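Local coordinates for DNA repair protein RecO (PDB 1U5K) that probably takes part in DNA repair and in recombination by the RecF pathway, and carries a bound zinc ion, at residues E162-P166 / A177-Y182; S137-L141 / L214-L218; H54-Q59 / V71-E77; I11-R15 / A96-D100. All coordinates share one frame; numbering follows the deposited sequence.

Contact 1 of 4, residues E162-P166 / A177-Y182; sequences EHPDP and AALPPY
His163 ties loop 177-182 to segment 162-166 of the same chain through Leu179. Its ND1 donates to the Leu179 carbonyl oxygen at 2.8 Å, with an N-H...O angle of 166°; the acceptor lies in the ring plane and the donor in the carbonyl plane. CG stands anti to the carbonyl carbon (chi1 -60°), which sets the ring beside Pro181 with both side chains heading one way. Pro181 sets CB over one face of the imidazole, 4.0 Å from the ring centroid, a CH-pi contact, while the methyl of Ala177 presses on the His163 CB. The bond at the edge and the proline over the face together should hold the ring from turning. These residues belong to the zinc-binding part of the protein: Cys173 and Cys176, two of the four cysteines round the metal, lie close by, and the loop 177-182 leads from that site to helix 184-192. Next along, Pro164 and Tyr182 overlap while running in opposite senses. Pro164 CG sits over one face of the phenol, 3.9 Å from its centroid, a second CH-pi contact. The backbones are tied by Tyr182 N, which donates to Glu162 O at 2.9 Å. Two waters fill in the polar ends: one donates to Pro164 O and accepts from Leu179 N, and the other joins Asp165 N to the Tyr182 hydroxyl, 2.7 Å from OH and in the plane of the ring. Leu179 CD1 reaches Pro164 CB at 4.1 Å, and its side chain also packs on Pro19 of the second subunit.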
loop_
_atom_site.group_PDB
_atom_site.type_symbol
_atom_site.label_atom_id
_atom_site.label_comp_id
_atom_site.label_asym_id
_atom_site.label_seq_id
_atom_site.Cartn_x
_atom_site.Cartn_y
_atom_site.Cartn_z
ATOM N N GLU A 162 22.853 -0.675 -22.681
ATOM C CA GLU A 162 21.979 0.446 -22.980
ATOM C C GLU A 162 20.498 0.111 -22.879
ATOM O O GLU A 162 19.650 0.942 -23.201
ATOM C CB GLU A 162 22.283 0.936 -24.395
ATOM C CG GLU A 162 23.714 1.388 -24.614
ATOM C CD GLU A 162 23.930 2.025 -25.977
ATOM O OE1 GLU A 162 23.211 1.669 -26.935
ATOM O OE2 GLU A 162 24.800 2.918 -26.080
ATOM N N HIS A 163 20.176 -1.113 -22.470
ATOM C CA HIS A 163 18.787 -1.548 -22.550
ATOM C C HIS A 163 18.151 -1.817 -21.192
ATOM O O HIS A 163 18.852 -2.164 -20.231
ATOM C CB HIS A 163 18.646 -2.809 -23.402
ATOM C CG HIS A 163 19.118 -2.648 -24.816
ATOM N ND1 HIS A 163 18.281 -2.851 -25.892
ATOM C CD2 HIS A 163 20.340 -2.375 -25.335
ATOM C CE1 HIS A 163 18.955 -2.666 -27.012
ATOM N NE2 HIS A 163 20.208 -2.377 -26.705
ATOM N N PRO A 164 16.823 -1.731 -21.155
ATOM C CA PRO A 164 16.054 -2.037 -19.944
ATOM C C PRO A 164 16.252 -3.480 -19.500
ATOM O O PRO A 164 16.455 -4.347 -20.350
ATOM C CB PRO A 164 14.597 -1.829 -20.370
ATOM C CG PRO A 164 14.649 -1.015 -21.599
ATOM C CD PRO A 164 15.935 -1.363 -22.271
ATOM N N ASP A 165 16.194 -3.700 -18.191
ATOM C CA ASP A 165 16.302 -4.992 -17.527
ATOM C C ASP A 165 14.974 -5.212 -16.795
ATOM O O ASP A 165 14.837 -4.776 -15.656
ATOM C CB ASP A 165 17.458 -4.916 -16.518
ATOM C CG ASP A 165 17.544 -6.122 -15.646
ATOM O OD1 ASP A 165 16.907 -7.130 -16.030
ATOM O OD2 ASP A 165 18.213 -6.143 -14.580
ATOM N N PRO A 166 13.983 -5.836 -17.421
ATOM C CA PRO A 166 12.688 -6.054 -16.762
ATOM C C PRO A 166 12.727 -7.017 -15.581
ATOM O O PRO A 166 11.858 -6.909 -14.711
ATOM C CB PRO A 166 11.757 -6.527 -17.893
ATOM C CG PRO A 166 12.595 -6.779 -19.087
ATOM C CD PRO A 166 13.992 -6.251 -18.836
ATOM N N ALA A 177 19.004 -8.292 -24.369
ATOM C CA ALA A 177 17.774 -7.525 -24.266
ATOM C C ALA A 177 16.761 -7.910 -25.347
ATOM O O ALA A 177 17.116 -8.291 -26.457
ATOM C CB ALA A 177 18.095 -6.055 -24.356
ATOM N N ALA A 178 15.485 -7.849 -24.992
ATOM C CA ALA A 178 14.399 -8.037 -25.939
ATOM C C ALA A 178 13.646 -6.726 -26.156
ATOM O O ALA A 178 12.678 -6.709 -26.910
ATOM C CB ALA A 178 13.442 -9.093 -25.408
ATOM N N LEU A 179 14.026 -5.664 -25.455
ATOM C CA LEU A 179 13.435 -4.344 -25.637
ATOM C C LEU A 179 14.419 -3.357 -26.257
ATOM O O LEU A 179 15.628 -3.541 -26.144
ATOM C CB LEU A 179 12.958 -3.809 -24.286
ATOM C CG LEU A 179 11.851 -4.611 -23.605
ATOM C CD1 LEU A 179 11.624 -4.043 -22.202
ATOM C CD2 LEU A 179 10.601 -4.535 -24.459
ATOM N N PRO A 180 13.917 -2.320 -26.923
ATOM C CA PRO A 180 14.792 -1.301 -27.518
ATOM C C PRO A 180 15.597 -0.521 -26.485
ATOM O O PRO A 180 15.205 -0.462 -25.331
ATOM C CB PRO A 180 13.836 -0.349 -28.254
ATOM C CG PRO A 180 12.450 -0.823 -27.998
ATOM C CD PRO A 180 12.487 -2.085 -27.191
ATOM N N PRO A 181 16.680 0.124 -26.895
ATOM C CA PRO A 181 17.548 0.813 -25.944
ATOM C C PRO A 181 16.845 2.002 -25.290
ATOM O O PRO A 181 15.899 2.529 -25.871
ATOM C CB PRO A 181 18.731 1.263 -26.798
ATOM C CG PRO A 181 18.289 1.207 -28.215
ATOM C CD PRO A 181 17.129 0.286 -28.286
ATOM N N TYR A 182 17.240 2.338 -24.065
ATOM C CA TYR A 182 16.813 3.593 -23.483
ATOM C C TYR A 182 17.331 4.728 -24.361
ATOM O O TYR A 182 18.445 4.647 -24.880
ATOM C CB TYR A 182 17.409 3.756 -22.094
ATOM C CG TYR A 182 16.761 2.941 -21.005
ATOM C CD1 TYR A 182 17.517 2.090 -20.218
ATOM C CD2 TYR A 182 15.404 3.043 -20.736
ATOM C CE1 TYR A 182 16.923 1.353 -19.209
ATOM C CE2 TYR A 182 14.817 2.357 -19.689
ATOM C CZ TYR A 182 15.583 1.508 -18.917
ATOM O OH TYR A 182 15.021 0.770 -17.890
HETATM O O HOH W 1 15.321 -5.511 -22.646
HETATM O O HOH W 2 16.014 -1.296 -16.386
#

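Contact 2 of 4, residues S137-L141 / L214-L218; sequences SYKLL and LWRAL
Tyr138 lays one face of its ring against Leu218, whose CD1 stands 4.3 Å from the ring centroid, a CH-pi contact displaced toward the rim. The two side chains run past each other in opposite directions, and Leu218 CB comes within 3.8 Å of Tyr138 CE1. At the far end of the ring, OH donates to the carbonyl oxygen of Leu214 at 2.6 Å. That oxygen lies in the plane of the phenol, and the C=O...O angle of 131° brings the hydroxyl in from the flank of the carbonyl. The same oxygen accepts the helical bond from Leu218 N, so it is gripped twice. A phenylalanine here would probably keep the face packing but leave Leu214 O with the helix bond alone and the ring end without its polar tie. Leu218 turns CG anti to its own backbone N (chi1 178°), and its two methyls part: CD1 goes to the tyrosine and to Leu141 CD1, 4.0 Å away, while CD2 rests on Ser137 OG at 3.2 Å. That hydroxyl finds its hydrogen-bond acceptor one turn back, in Leu134 O. The axes of the short segments 137-141 and 214-218 come within 11.8 Å, 31° apart in direction, a wide spacing bridged chiefly by the long tyrosine and leucine side chains. This buried packing joins helix 129-141 to helix 211-225 in the helical part of RecO; helix 184-192 closes in on the tyrosine with an edge-to-face ring from Phe189, and helix 86-102 covers the Ser137 side with Met95 and Phe98.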
loop_
_atom_site.group_PDB
_atom_site.type_symbol
_atom_site.label_atom_id
_atom_site.label_comp_id
_atom_site.label_asym_id
_atom_site.label_seq_id
_atom_site.Cartn_x
_atom_site.Cartn_y
_atom_site.Cartn_z
ATOM N N SER A 137 15.411 10.521 -5.156
ATOM C CA SER A 137 15.215 9.096 -4.951
ATOM C C SER A 137 16.388 8.259 -5.503
ATOM O O SER A 137 16.930 7.382 -4.807
ATOM C CB SER A 137 13.768 8.742 -5.347
ATOM O OG SER A 137 13.713 8.597 -6.749
ATOM N N TYR A 138 16.896 8.590 -6.689
ATOM C CA TYR A 138 18.064 7.904 -7.237
ATOM C C TYR A 138 19.331 8.187 -6.428
ATOM O O TYR A 138 20.119 7.281 -6.128
ATOM C CB TYR A 138 18.267 8.228 -8.722
ATOM C CG TYR A 138 17.524 7.359 -9.694
ATOM C CD1 TYR A 138 16.190 7.598 -9.976
ATOM C CD2 TYR A 138 18.145 6.273 -10.330
ATOM C CE1 TYR A 138 15.509 6.783 -10.855
ATOM C CE2 TYR A 138 17.478 5.480 -11.248
ATOM C CZ TYR A 138 16.145 5.737 -11.501
ATOM O OH TYR A 138 15.412 4.992 -12.398
ATOM N N LYS A 139 19.487 9.433 -6.001
ATOM C CA LYS A 139 20.603 9.787 -5.148
ATOM C C LYS A 139 20.635 9.013 -3.843
ATOM O O LYS A 139 21.700 8.595 -3.404
ATOM C CB LYS A 139 20.662 11.288 -4.859
ATOM C CG LYS A 139 22.003 11.735 -4.319
ATOM C CD LYS A 139 23.050 12.027 -5.386
ATOM C CE LYS A 139 24.374 12.413 -4.737
ATOM N NZ LYS A 139 25.538 12.239 -5.628
ATOM N N LEU A 140 19.473 8.809 -3.231
ATOM C CA LEU A 140 19.415 8.055 -1.989
ATOM C C LEU A 140 19.847 6.601 -2.183
ATOM O O LEU A 140 20.287 5.977 -1.231
ATOM C CB LEU A 140 18.022 8.100 -1.360
ATOM C CG LEU A 140 17.584 9.419 -0.736
ATOM C CD1 LEU A 140 16.064 9.623 -0.666
ATOM C CD2 LEU A 140 18.239 9.620 0.616
ATOM N N LEU A 141 19.709 6.026 -3.373
ATOM C CA LEU A 141 20.244 4.695 -3.624
ATOM C C LEU A 141 21.716 4.535 -3.260
ATOM O O LEU A 141 22.135 3.466 -2.798
ATOM C CB LEU A 141 20.046 4.273 -5.081
ATOM C CG LEU A 141 18.640 4.321 -5.687
ATOM C CD1 LEU A 141 18.658 3.990 -7.175
ATOM C CD2 LEU A 141 17.788 3.321 -4.956
ATOM N N LEU A 214 12.092 6.033 -16.141
ATOM C CA LEU A 214 12.870 6.263 -14.929
ATOM C C LEU A 214 12.186 5.787 -13.646
ATOM O O LEU A 214 12.839 5.159 -12.810
ATOM C CB LEU A 214 13.266 7.728 -14.803
ATOM C CG LEU A 214 14.150 8.260 -15.934
ATOM C CD1 LEU A 214 14.450 9.733 -15.716
ATOM C CD2 LEU A 214 15.448 7.466 -15.935
ATOM N N TRP A 215 10.889 6.051 -13.512
ATOM C CA TRP A 215 10.133 5.589 -12.362
ATOM C C TRP A 215 10.078 4.073 -12.368
ATOM O O TRP A 215 10.212 3.449 -11.319
ATOM C CB TRP A 215 8.708 6.140 -12.306
ATOM C CG TRP A 215 8.658 7.553 -11.857
ATOM C CD1 TRP A 215 8.221 8.615 -12.604
ATOM C CD2 TRP A 215 9.086 8.088 -10.597
ATOM N NE1 TRP A 215 8.340 9.769 -11.877
ATOM C CE2 TRP A 215 8.858 9.479 -10.641
ATOM C CE3 TRP A 215 9.652 7.546 -9.440
ATOM C CZ2 TRP A 215 9.180 10.323 -9.584
ATOM C CZ3 TRP A 215 9.968 8.393 -8.381
ATOM C CH2 TRP A 215 9.755 9.774 -8.472
ATOM N N ARG A 216 9.903 3.478 -13.541
ATOM C CA ARG A 216 9.748 2.034 -13.646
ATOM C C ARG A 216 11.020 1.308 -13.247
ATOM O O ARG A 216 10.978 0.323 -12.512
ATOM C CB ARG A 216 9.261 1.606 -15.028
ATOM C CG ARG A 216 7.756 1.774 -15.210
ATOM C CD ARG A 216 7.151 0.964 -16.351
ATOM N NE ARG A 216 7.852 1.283 -17.592
ATOM C CZ ARG A 216 7.537 2.292 -18.395
ATOM N NH1 ARG A 216 6.498 3.075 -18.130
ATOM N NH2 ARG A 216 8.263 2.502 -19.483
ATOM N N ALA A 217 12.156 1.820 -13.699
ATOM C CA ALA A 217 13.435 1.199 -13.425
ATOM C C ALA A 217 13.718 1.255 -11.927
ATOM O O ALA A 217 14.141 0.256 -11.333
ATOM C CB ALA A 217 14.503 1.888 -14.208
ATOM N N LEU A 218 13.426 2.409 -11.337
ATOM C CA LEU A 218 13.576 2.614 -9.903
ATOM C C LEU A 218 12.753 1.596 -9.108
ATOM O O LEU A 218 13.295 0.984 -8.189
ATOM C CB LEU A 218 13.235 4.050 -9.513
ATOM C CG LEU A 218 13.305 4.387 -8.025
ATOM C CD1 LEU A 218 14.729 4.347 -7.603
ATOM C CD2 LEU A 218 12.615 5.716 -7.715
#

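Contact 3 of 4, residues H54-Q59 / V71-E77; sequences HHVGVQ and VKQAVLE
Strands 55-59 and 71-77 run antiparallel, their short axes 4.5 Å apart and 154° between directions, as the two arms of a beta hairpin. Gly57 and Val75 form a hydrogen-bonded pair with both bonds made, N to O at 2.9 Å from Gly57 to Val75 and 2.7 Å in return; Val56 with Leu76 and Val58 with Ala74 are non-hydrogen-bonded pairs. Near the turn the regular ladder slips: Lys72 and Gln73 both face Gln59 in a classic beta bulge, where Gln59 O takes a bond of 2.8 Å from Lys72 N and a weak one from Gln73 N. The sheet belongs to the OB-fold N-terminal part of RecO. Val58 CG1 meets Ala74 CB at 4.0 Å and also approaches the Val71 CG1 methyl, an apolar row on one face. On the same face, at the end away from the turn, Leu76 has CG anti to the backbone N (chi1 -179°), which carries CD1 over one face of the His54 ring, 3.9 Å from its centroid, a CH-pi contact. On the other face, the Gln59 and Gln73 side chains run alongside one another with their amide planes 45° apart. Glu77 extends its chain back over Gly57, so that OE2 comes 3.3 Å from the glycine CA. His55 turns its ring to the same acid, CD2 lying 3.5 Å from OE1, yet Glu77 OE1 and His55 NE2 are each hydrogen-bonded to the hydroxyl of Ser9 on strand 5-17. The chemistry therefore implies a hairpin whose backbone holds its register, while the Ser9 hydroxyl, bonded to both, probably helps keep acid and imidazole together.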
loop_
_atom_site.group_PDB
_atom_site.type_symbol
_atom_site.label_atom_id
_atom_site.label_comp_id
_atom_site.label_asym_id
_atom_site.label_seq_id
_atom_site.Cartn_x
_atom_site.Cartn_y
_atom_site.Cartn_z
ATOM N N HIS A 54 6.836 18.045 9.068
ATOM C CA HIS A 54 7.398 18.999 10.014
ATOM C C HIS A 54 8.742 18.509 10.535
ATOM O O HIS A 54 8.914 17.312 10.776
ATOM C CB HIS A 54 6.444 19.169 11.196
ATOM C CG HIS A 54 5.240 20.008 10.906
ATOM N ND1 HIS A 54 4.282 20.261 11.863
ATOM C CD2 HIS A 54 4.860 20.696 9.803
ATOM C CE1 HIS A 54 3.350 21.048 11.353
ATOM N NE2 HIS A 54 3.694 21.353 10.116
ATOM N N HIS A 55 9.701 19.421 10.675
ATOM C CA HIS A 55 10.962 19.143 11.362
ATOM C C HIS A 55 10.682 19.505 12.815
ATOM O O HIS A 55 10.386 20.664 13.112
ATOM C CB HIS A 55 12.127 19.965 10.780
ATOM C CG HIS A 55 13.486 19.553 11.258
ATOM N ND1 HIS A 55 14.586 19.527 10.429
ATOM C CD2 HIS A 55 13.922 19.113 12.462
ATOM C CE1 HIS A 55 15.641 19.106 11.105
ATOM N NE2 HIS A 55 15.261 18.832 12.341
ATOM N N VAL A 56 10.714 18.508 13.695
ATOM C CA VAL A 56 10.433 18.697 15.112
ATOM C C VAL A 56 11.613 18.314 15.990
ATOM O O VAL A 56 12.418 17.456 15.629
ATOM C CB VAL A 56 9.189 17.924 15.554
ATOM C CG1 VAL A 56 7.987 18.395 14.763
ATOM C CG2 VAL A 56 9.392 16.411 15.429
ATOM N N GLY A 57 11.715 18.980 17.136
ATOM C CA GLY A 57 12.568 18.583 18.241
ATOM C C GLY A 57 11.681 17.916 19.278
ATOM O O GLY A 57 10.599 18.402 19.608
ATOM N N VAL A 58 12.103 16.744 19.730
ATOM C CA VAL A 58 11.314 15.953 20.659
ATOM C C VAL A 58 12.206 15.453 21.783
ATOM O O VAL A 58 13.349 15.061 21.560
ATOM C CB VAL A 58 10.663 14.704 20.022
ATOM C CG1 VAL A 58 9.510 15.099 19.113
ATOM C CG2 VAL A 58 11.658 13.831 19.276
ATOM N N GLN A 59 11.659 15.481 22.992
ATOM C CA GLN A 59 12.236 14.755 24.108
ATOM C C GLN A 59 11.486 13.439 24.234
ATOM O O GLN A 59 10.277 13.406 24.422
ATOM C CB GLN A 59 12.121 15.577 25.390
ATOM C CG GLN A 59 12.747 14.917 26.600
ATOM C CD GLN A 59 12.774 15.862 27.775
ATOM O OE1 GLN A 59 13.765 16.565 27.963
ATOM N NE2 GLN A 59 11.677 15.933 28.519
ATOM N N VAL A 71 6.769 10.274 23.668
ATOM C CA VAL A 71 7.129 11.669 23.437
ATOM C C VAL A 71 6.676 12.470 24.648
ATOM O O VAL A 71 5.504 12.426 25.010
ATOM C CB VAL A 71 6.445 12.282 22.191
ATOM C CG1 VAL A 71 6.775 13.762 22.064
ATOM C CG2 VAL A 71 6.847 11.556 20.929
ATOM N N LYS A 72 7.611 13.176 25.278
ATOM C CA LYS A 72 7.324 13.951 26.479
ATOM C C LYS A 72 7.155 15.420 26.100
ATOM O O LYS A 72 6.307 16.116 26.658
ATOM C CB LYS A 72 8.417 13.722 27.531
ATOM C CG LYS A 72 8.426 12.297 28.100
ATOM C CD LYS A 72 8.509 12.230 29.641
ATOM C CE LYS A 72 8.442 10.821 30.268
ATOM N NZ LYS A 72 9.323 10.484 31.449
ATOM N N GLN A 73 7.972 15.899 25.168
ATOM C CA GLN A 73 7.825 17.250 24.632
ATOM C C GLN A 73 8.115 17.278 23.133
ATOM O O GLN A 73 8.859 16.462 22.594
ATOM C CB GLN A 73 8.774 18.223 25.332
ATOM C CG GLN A 73 8.471 18.507 26.794
ATOM C CD GLN A 73 9.643 19.168 27.489
ATOM O OE1 GLN A 73 10.446 19.836 26.839
ATOM N NE2 GLN A 73 9.750 18.992 28.802
ATOM N N ALA A 74 7.526 18.254 22.454
ATOM C CA ALA A 74 7.737 18.411 21.021
ATOM C C ALA A 74 7.689 19.892 20.684
ATOM O O ALA A 74 6.791 20.606 21.123
ATOM C CB ALA A 74 6.683 17.639 20.245
ATOM N N VAL A 75 8.669 20.330 19.903
ATOM C CA VAL A 75 8.820 21.728 19.524
ATOM C C VAL A 75 8.996 21.796 18.006
ATOM O O VAL A 75 9.870 21.135 17.444
ATOM C CB VAL A 75 10.047 22.304 20.262
ATOM C CG1 VAL A 75 10.592 23.549 19.579
ATOM C CG2 VAL A 75 9.665 22.602 21.711
ATOM N N LEU A 76 8.167 22.589 17.339
ATOM C CA LEU A 76 8.290 22.781 15.903
ATOM C C LEU A 76 9.536 23.594 15.537
ATOM O O LEU A 76 9.708 24.730 15.973
ATOM C CB LEU A 76 6.995 23.389 15.366
ATOM C CG LEU A 76 6.935 23.643 13.862
ATOM C CD1 LEU A 76 6.892 22.306 13.138
ATOM C CD2 LEU A 76 5.711 24.491 13.548
ATOM N N GLU A 77 10.431 23.001 14.752
ATOM C CA GLU A 77 11.682 23.633 14.351
ATOM C C GLU A 77 11.700 24.150 12.914
ATOM O O GLU A 77 12.534 24.966 12.546
ATOM C CB GLU A 77 12.851 22.671 14.559
ATOM C CG GLU A 77 13.021 22.372 16.038
ATOM C CD GLU A 77 14.111 21.377 16.378
ATOM O OE1 GLU A 77 14.702 20.737 15.482
ATOM O OE2 GLU A 77 14.376 21.240 17.589
#

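Contact 4 of 4, residues I11-R15 / A96-D100; sequences IVIRR and AEFAD
Ile13 and Arg14 reach from a strand of the OB-fold sheet to helix 86-102, whose segment 96-100 runs at 93° to strand 11-15. Both face Thr26 of the next strand in a classic beta bulge, which helps bring these side chains to one helix. The tight part is apolar: Ile13 CB lies 3.8 Å from Ala96 CB, and its CD1 is equally close to Asp100 CB. The polar part, a salt-bridge network of Arg14, Glu97 and Asp100, lies on the side where Arg14 and Asp100 are partly exposed and a water donates to both Ile13 O and Glu97 OE2, though Glu97 itself is buried. Arg14, bent at chi3 (-60°), meets Glu97 side-on: NE donates to OE2 at 2.9 Å on its syn side, and NH2 to OE1 at 2.7 Å from above the carboxylate plane. Replacing the arginine by a leucine would probably strip two carboxylates of their shared cation and leave Glu97 freer to turn. Asp100 has a second mate in Lys33, through OD1, and Pro86 of the second subunit packs on Arg14 and Glu97. The guanidinium is thus held along its edge, NH2 carrying two bonds; the one to Asp100 OD2, 2.9 Å long, is almost straight at 175°.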
loop_
_atom_site.group_PDB
_atom_site.type_symbol
_atom_site.label_atom_id
_atom_site.label_comp_id
_atom_site.label_asym_id
_atom_site.label_seq_id
_atom_site.Cartn_x
_atom_site.Cartn_y
_atom_site.Cartn_z
ATOM N N ILE A 11 12.253 14.772 11.000
ATOM C CA ILE A 11 11.097 15.032 10.174
ATOM C C ILE A 11 10.087 13.899 10.297
ATOM O O ILE A 11 10.417 12.732 10.088
ATOM C CB ILE A 11 11.583 15.163 8.719
ATOM C CG1 ILE A 11 12.475 16.404 8.605
ATOM C CG2 ILE A 11 10.361 15.381 7.846
ATOM C CD1 ILE A 11 13.206 16.537 7.320
ATOM N N VAL A 12 8.845 14.297 10.533
ATOM C CA VAL A 12 7.722 13.390 10.679
ATOM C C VAL A 12 7.394 12.868 9.297
ATOM O O VAL A 12 7.111 13.649 8.399
ATOM C CB VAL A 12 6.476 14.103 11.233
ATOM C CG1 VAL A 12 5.301 13.161 11.364
ATOM C CG2 VAL A 12 6.773 14.713 12.559
ATOM N N ILE A 13 7.470 11.559 9.120
ATOM C CA ILE A 13 7.142 10.909 7.859
ATOM C C ILE A 13 5.847 10.094 7.864
ATOM O O ILE A 13 5.328 9.747 6.800
ATOM C CB ILE A 13 8.322 10.097 7.310
ATOM C CG1 ILE A 13 8.708 8.937 8.227
ATOM C CG2 ILE A 13 9.467 11.032 7.015
ATOM C CD1 ILE A 13 9.403 7.786 7.539
ATOM N N ARG A 14 5.318 9.806 9.050
ATOM C CA ARG A 14 4.053 9.103 9.196
ATOM C C ARG A 14 3.439 9.473 10.544
ATOM O O ARG A 14 4.149 9.573 11.543
ATOM C CB ARG A 14 4.219 7.581 9.093
ATOM C CG ARG A 14 2.957 6.880 8.624
ATOM C CD ARG A 14 3.092 5.377 8.319
ATOM N NE ARG A 14 4.072 5.096 7.272
ATOM C CZ ARG A 14 5.298 4.643 7.486
ATOM N NH1 ARG A 14 5.724 4.345 8.708
ATOM N NH2 ARG A 14 6.113 4.440 6.463
ATOM N N ARG A 15 2.118 9.633 10.547
ATOM C CA ARG A 15 1.317 9.961 11.727
ATOM C C ARG A 15 0.121 9.019 11.742
ATOM O O ARG A 15 -0.584 8.904 10.739
ATOM C CB ARG A 15 0.883 11.424 11.653
ATOM C CG ARG A 15 -0.236 11.839 12.580
ATOM C CD ARG A 15 -0.673 13.283 12.389
ATOM N NE ARG A 15 -1.832 13.585 13.231
ATOM C CZ ARG A 15 -1.793 14.346 14.311
ATOM N NH1 ARG A 15 -0.657 14.891 14.698
ATOM N NH2 ARG A 15 -2.894 14.578 15.010
ATOM N N ALA A 96 8.863 10.431 1.499
ATOM C CA ALA A 96 8.757 9.917 2.856
ATOM C C ALA A 96 8.641 8.389 2.886
ATOM O O ALA A 96 9.417 7.717 3.571
ATOM C CB ALA A 96 7.631 10.575 3.602
ATOM N N GLU A 97 7.690 7.852 2.128
ATOM C CA GLU A 97 7.435 6.410 2.123
ATOM C C GLU A 97 8.564 5.673 1.392
ATOM O O GLU A 97 8.989 4.588 1.779
ATOM C CB GLU A 97 6.046 6.110 1.547
ATOM C CG GLU A 97 4.895 6.572 2.434
ATOM C CD GLU A 97 4.726 5.735 3.699
ATOM O OE1 GLU A 97 5.371 4.671 3.862
ATOM O OE2 GLU A 97 3.906 6.134 4.547
ATOM N N PHE A 98 9.145 6.308 0.378
ATOM C CA PHE A 98 10.239 5.703 -0.360
ATOM C C PHE A 98 11.457 5.584 0.544
ATOM O O PHE A 98 12.078 4.518 0.624
ATOM C CB PHE A 98 10.606 6.537 -1.593
ATOM C CG PHE A 98 11.856 6.076 -2.282
ATOM C CD1 PHE A 98 11.855 4.976 -3.126
ATOM C CD2 PHE A 98 13.046 6.753 -2.076
ATOM C CE1 PHE A 98 13.042 4.568 -3.766
ATOM C CE2 PHE A 98 14.209 6.363 -2.724
ATOM C CZ PHE A 98 14.209 5.255 -3.544
ATOM N N ALA A 99 11.787 6.666 1.239
ATOM C CA ALA A 99 12.954 6.621 2.121
ATOM C C ALA A 99 12.818 5.563 3.223
ATOM O O ALA A 99 13.759 4.821 3.517
ATOM C CB ALA A 99 13.245 7.984 2.716
ATOM N N ASP A 100 11.617 5.450 3.776
ATOM C CA ASP A 100 11.358 4.500 4.853
ATOM C C ASP A 100 11.498 3.074 4.356
ATOM O O ASP A 100 11.927 2.208 5.105
ATOM C CB ASP A 100 9.953 4.660 5.419
ATOM C CG ASP A 100 9.771 3.926 6.737
ATOM O OD1 ASP A 100 10.657 3.906 7.611
ATOM O OD2 ASP A 100 8.733 3.292 6.959
HETATM O O HOH W 3 3.442 8.840 5.155
#

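The four contacts follow the length of the molecule, from the OB-fold sheet through the helices to the zinc site. Contact 3 lies within the sequence span of contact 4, and contact 1 within that of contact 2; the first pair closes before contact 2 opens. Contacts 3 and 4, with centres 16 Å apart, share the sheet through neighbouring strands 55-61 and 5-17, where His54 O meets Val12 N. Contact 4 passes to contact 2, about 17 Å on between centres, through Phe98, which packs on Ser137 and Leu218. Tyr182 touches Ala217, linking contact 2 to contact 1. Contacts 1 and 3 stand about 47 Å apart between centres, with the chain's helices between sheet and zinc site.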